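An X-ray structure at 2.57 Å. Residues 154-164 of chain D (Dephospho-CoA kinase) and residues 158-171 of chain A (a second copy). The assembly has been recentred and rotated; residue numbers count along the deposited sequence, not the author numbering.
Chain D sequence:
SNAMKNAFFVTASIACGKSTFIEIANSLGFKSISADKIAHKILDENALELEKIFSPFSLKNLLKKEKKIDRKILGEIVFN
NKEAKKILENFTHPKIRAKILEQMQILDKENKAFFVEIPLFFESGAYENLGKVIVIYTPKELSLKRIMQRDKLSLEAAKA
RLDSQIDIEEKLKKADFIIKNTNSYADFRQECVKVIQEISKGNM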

# COMPACT_ATOMS: atom_id res chain seq x y z
N SER D 154 18.13 10.41 -1.17
CA SER D 154 17.11 11.38 -1.52
C SER D 154 16.21 11.67 -0.28
O SER D 154 16.50 11.24 0.87
CB SER D 154 16.29 10.92 -2.75
OG SER D 154 15.52 9.74 -2.45
N LEU D 155 15.11 12.38 -0.52
CA LEU D 155 14.25 12.83 0.54
C LEU D 155 13.43 11.63 0.99
O LEU D 155 13.40 11.27 2.17
CB LEU D 155 13.36 13.96 0.01
CG LEU D 155 12.49 14.82 0.93
CD1 LEU D 155 13.27 15.50 2.05
CD2 LEU D 155 11.77 15.86 0.08
N GLU D 156 12.75 11.00 0.04
CA GLU D 156 11.89 9.88 0.37
C GLU D 156 12.64 8.63 0.78
O GLU D 156 12.18 7.89 1.63
CB GLU D 156 10.93 9.60 -0.78
CG GLU D 156 9.85 10.68 -0.90
CD GLU D 156 8.87 10.71 0.30
OE1 GLU D 156 8.73 9.71 1.02
OE2 GLU D 156 8.22 11.74 0.52
N ALA D 157 13.82 8.40 0.21
CA ALA D 157 14.64 7.28 0.66
C ALA D 157 15.05 7.45 2.13
O ALA D 157 14.89 6.56 2.95
CB ALA D 157 15.85 7.13 -0.24
N ALA D 158 15.53 8.62 2.48
CA ALA D 158 15.91 8.91 3.85
C ALA D 158 14.79 8.76 4.85
O ALA D 158 14.99 8.30 5.95
CB ALA D 158 16.46 10.31 3.92
N LYS D 159 13.59 9.15 4.47
CA LYS D 159 12.40 8.97 5.34
C LYS D 159 12.09 7.49 5.64
O LYS D 159 11.61 7.16 6.73
CB LYS D 159 11.19 9.66 4.69
CG LYS D 159 9.83 9.18 5.16
CD LYS D 159 8.73 9.96 4.49
CE LYS D 159 7.44 9.19 4.57
NZ LYS D 159 7.40 8.14 3.53
N ALA D 160 12.31 6.61 4.65
CA ALA D 160 12.17 5.17 4.84
C ALA D 160 13.14 4.76 5.96
O ALA D 160 12.77 4.12 6.95
CB ALA D 160 12.48 4.43 3.56
N ARG D 161 14.39 5.18 5.82
CA ARG D 161 15.37 4.85 6.83
C ARG D 161 15.02 5.47 8.18
O ARG D 161 15.16 4.82 9.23
CB ARG D 161 16.78 5.27 6.41
CG ARG D 161 17.84 4.87 7.43
CD ARG D 161 19.19 4.69 6.81
NE ARG D 161 19.22 3.47 6.00
CZ ARG D 161 20.27 3.06 5.29
NH1 ARG D 161 21.39 3.77 5.27
NH2 ARG D 161 20.19 1.96 4.56
N LEU D 162 14.56 6.72 8.16
CA LEU D 162 14.23 7.40 9.41
C LEU D 162 13.08 6.72 10.13
O LEU D 162 13.14 6.53 11.32
CB LEU D 162 13.93 8.88 9.18
CG LEU D 162 13.71 9.72 10.44
CD1 LEU D 162 14.85 9.60 11.44
CD2 LEU D 162 13.49 11.18 10.10
N ASP D 163 12.06 6.32 9.39
CA ASP D 163 10.91 5.63 9.96
C ASP D 163 11.29 4.28 10.61
O ASP D 163 10.69 3.87 11.60
CB ASP D 163 9.86 5.38 8.87
CG ASP D 163 9.08 6.62 8.49
OD1 ASP D 163 8.79 7.45 9.40
OD2 ASP D 163 8.74 6.76 7.27
N SER D 164 12.23 3.55 10.03
CA SER D 164 12.76 2.36 10.67
C SER D 164 13.43 2.77 11.99
O SER D 164 13.17 2.17 13.07
CB SER D 164 13.75 1.63 9.75
OG SER D 164 13.09 1.25 8.57
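Chain A (158-171) AKARLDSQIDIEEK

Residues 158-171 of chain A form one continuous α-helix that lies nearly antiparallel to the helix of chain D beginning at Leu D155; the N-to-C directions differ by 169° and the axes approach to 10.3 Å. In this register the CA atoms of Lys D159 and Asp A163 lie 7.4 Å apart, with Leu D155 facing Glu A170 and Asp D163 facing Lys A159. The contact buries 562 Å², both sides summed.

The apolar part of the contact relies on side chains whose CA-to-CB bonds point toward the partner. Ile A166 (m, t) places CG2 3.9 Å from CG of Leu D155 and CD1 3.8 Å from CB of Lys D159, so it packs against both a leucine and the aliphatic root of a lysine. Leu D155 (t, p) also sets its CD2 4.0 Å from CB of Glu A169. Further along, Leu D162 and Leu A162 adopt the same t, p rotamer and meet through their CD2 atoms at 3.9 Å.

Glu D156, Asp D163, Asp A163 and Asp A167 start sideways with chi1 in m, and their ends come nearer the partner. Asp D163 and Asp A163 are nearly identical in conformation (chi1 -76° and -77°), and their OD1 atoms approach to 2.8 Å, a spacing at which an acid group probably holds a proton. Glu D156 curls through m, m, bringing OE2 within 2.8 Å of Asp A167 OD1. Lysines lie beside both acidic pairs. Lys D159 is extended through chi3, then turns at chi4 (-80°), where NZ forms a salt bridge with Glu D156 OE1 (3.2 Å) and a long one with Asp A167 OD1 (3.8 Å). Lys A159 NZ makes long salt bridges to Asp D163 OD1 (3.9 Å) and Asp A163 OD2 (3.7 Å), partly offsetting the crowded negative charge.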

# COMPACT_ATOMS: atom_id res chain seq x y z
N ALA A 158 4.52 12.36 16.66
CA ALA A 158 5.57 13.11 16.02
C ALA A 158 5.93 12.48 14.69
O ALA A 158 6.16 13.17 13.69
CB ALA A 158 6.78 13.19 16.93
N LYS A 159 5.95 11.15 14.67
CA LYS A 159 6.30 10.40 13.47
C LYS A 159 5.33 10.76 12.38
O LYS A 159 5.72 11.05 11.25
CB LYS A 159 6.21 8.92 13.76
CG LYS A 159 6.84 8.04 12.72
CD LYS A 159 6.12 6.71 12.64
CE LYS A 159 6.74 5.83 11.57
NZ LYS A 159 5.69 5.35 10.64
N ALA A 160 4.05 10.76 12.73
CA ALA A 160 2.98 11.08 11.79
C ALA A 160 3.14 12.47 11.20
O ALA A 160 3.06 12.70 9.97
CB ALA A 160 1.66 10.99 12.50
N ARG A 161 3.36 13.43 12.10
CA ARG A 161 3.47 14.76 11.70
C ARG A 161 4.66 14.93 10.78
O ARG A 161 4.57 15.58 9.74
CB ARG A 161 3.61 15.64 12.95
CG ARG A 161 3.22 17.07 12.62
CD ARG A 161 2.97 17.88 13.85
NE ARG A 161 1.85 18.79 13.66
CZ ARG A 161 1.62 19.84 14.44
NH1 ARG A 161 2.45 20.13 15.44
NH2 ARG A 161 0.58 20.63 14.20
N LEU A 162 5.79 14.36 11.19
CA LEU A 162 7.03 14.44 10.40
C LEU A 162 6.90 13.81 9.02
O LEU A 162 7.42 14.33 8.01
CB LEU A 162 8.18 13.71 11.15
CG LEU A 162 9.58 13.84 10.53
CD1 LEU A 162 9.85 15.28 10.12
CD2 LEU A 162 10.65 13.48 11.51
N ASP A 163 6.24 12.66 8.97
CA ASP A 163 6.09 11.99 7.68
C ASP A 163 5.28 12.83 6.72
O ASP A 163 5.56 12.86 5.53
CB ASP A 163 5.42 10.64 7.88
CG ASP A 163 6.37 9.59 8.43
OD1 ASP A 163 7.61 9.64 8.19
OD2 ASP A 163 5.85 8.69 9.12
N SER A 164 4.25 13.48 7.21
CA SER A 164 3.38 14.22 6.34
C SER A 164 4.13 15.42 5.83
O SER A 164 4.11 15.69 4.63
CB SER A 164 2.11 14.64 7.06
OG SER A 164 2.44 15.32 8.23
N GLN A 165 4.84 16.11 6.71
CA GLN A 165 5.71 17.21 6.27
C GLN A 165 6.69 16.75 5.22
O GLN A 165 6.84 17.41 4.21
CB GLN A 165 6.45 17.83 7.44
CG GLN A 165 5.52 18.53 8.43
CD GLN A 165 6.22 18.91 9.73
OE1 GLN A 165 7.45 18.99 9.80
NE2 GLN A 165 5.43 19.15 10.78
N ILE A 166 7.30 15.58 5.39
CA ILE A 166 8.26 15.13 4.35
C ILE A 166 7.56 14.93 3.01
O ILE A 166 8.02 15.42 1.98
CB ILE A 166 8.98 13.86 4.73
CG1 ILE A 166 9.78 14.07 6.04
CG2 ILE A 166 9.96 13.48 3.63
CD1 ILE A 166 10.28 12.76 6.66
N ASP A 167 6.43 14.24 3.06
CA ASP A 167 5.61 14.07 1.88
C ASP A 167 5.21 15.44 1.24
O ASP A 167 5.35 15.61 0.02
CB ASP A 167 4.41 13.15 2.22
CG ASP A 167 4.87 11.73 2.61
OD1 ASP A 167 5.97 11.36 2.17
OD2 ASP A 167 4.20 10.99 3.37
N ILE A 168 4.76 16.41 2.04
CA ILE A 168 4.47 17.76 1.54
C ILE A 168 5.64 18.34 0.72
O ILE A 168 5.44 18.80 -0.43
CB ILE A 168 4.10 18.74 2.68
CG1 ILE A 168 2.68 18.47 3.18
CG2 ILE A 168 4.12 20.18 2.18
CD1 ILE A 168 2.41 19.07 4.55
N GLU A 169 6.85 18.31 1.28
CA GLU A 169 8.01 18.80 0.54
C GLU A 169 8.22 18.05 -0.76
O GLU A 169 8.59 18.66 -1.79
CB GLU A 169 9.27 18.69 1.35
CG GLU A 169 9.34 19.65 2.52
CD GLU A 169 10.76 19.92 2.99
OE1 GLU A 169 10.95 20.94 3.71
OE2 GLU A 169 11.69 19.14 2.66
N GLU A 170 8.01 16.73 -0.74
CA GLU A 170 8.04 15.95 -1.98
C GLU A 170 7.11 16.48 -3.05
O GLU A 170 7.45 16.45 -4.23
CB GLU A 170 7.68 14.49 -1.76
CG GLU A 170 8.85 13.55 -1.93
CD GLU A 170 9.44 13.54 -3.33
OE1 GLU A 170 10.67 13.74 -3.47
OE2 GLU A 170 8.66 13.31 -4.29
N LYS A 171 5.94 16.95 -2.65
CA LYS A 171 4.95 17.36 -3.64
C LYS A 171 5.35 18.62 -4.43
O LYS A 171 4.83 18.88 -5.50
CB LYS A 171 3.62 17.56 -2.95
CG LYS A 171 2.43 17.10 -3.76
CD LYS A 171 2.49 15.61 -4.08
CE LYS A 171 1.11 14.98 -4.05
NZ LYS A 171 0.83 14.23 -5.30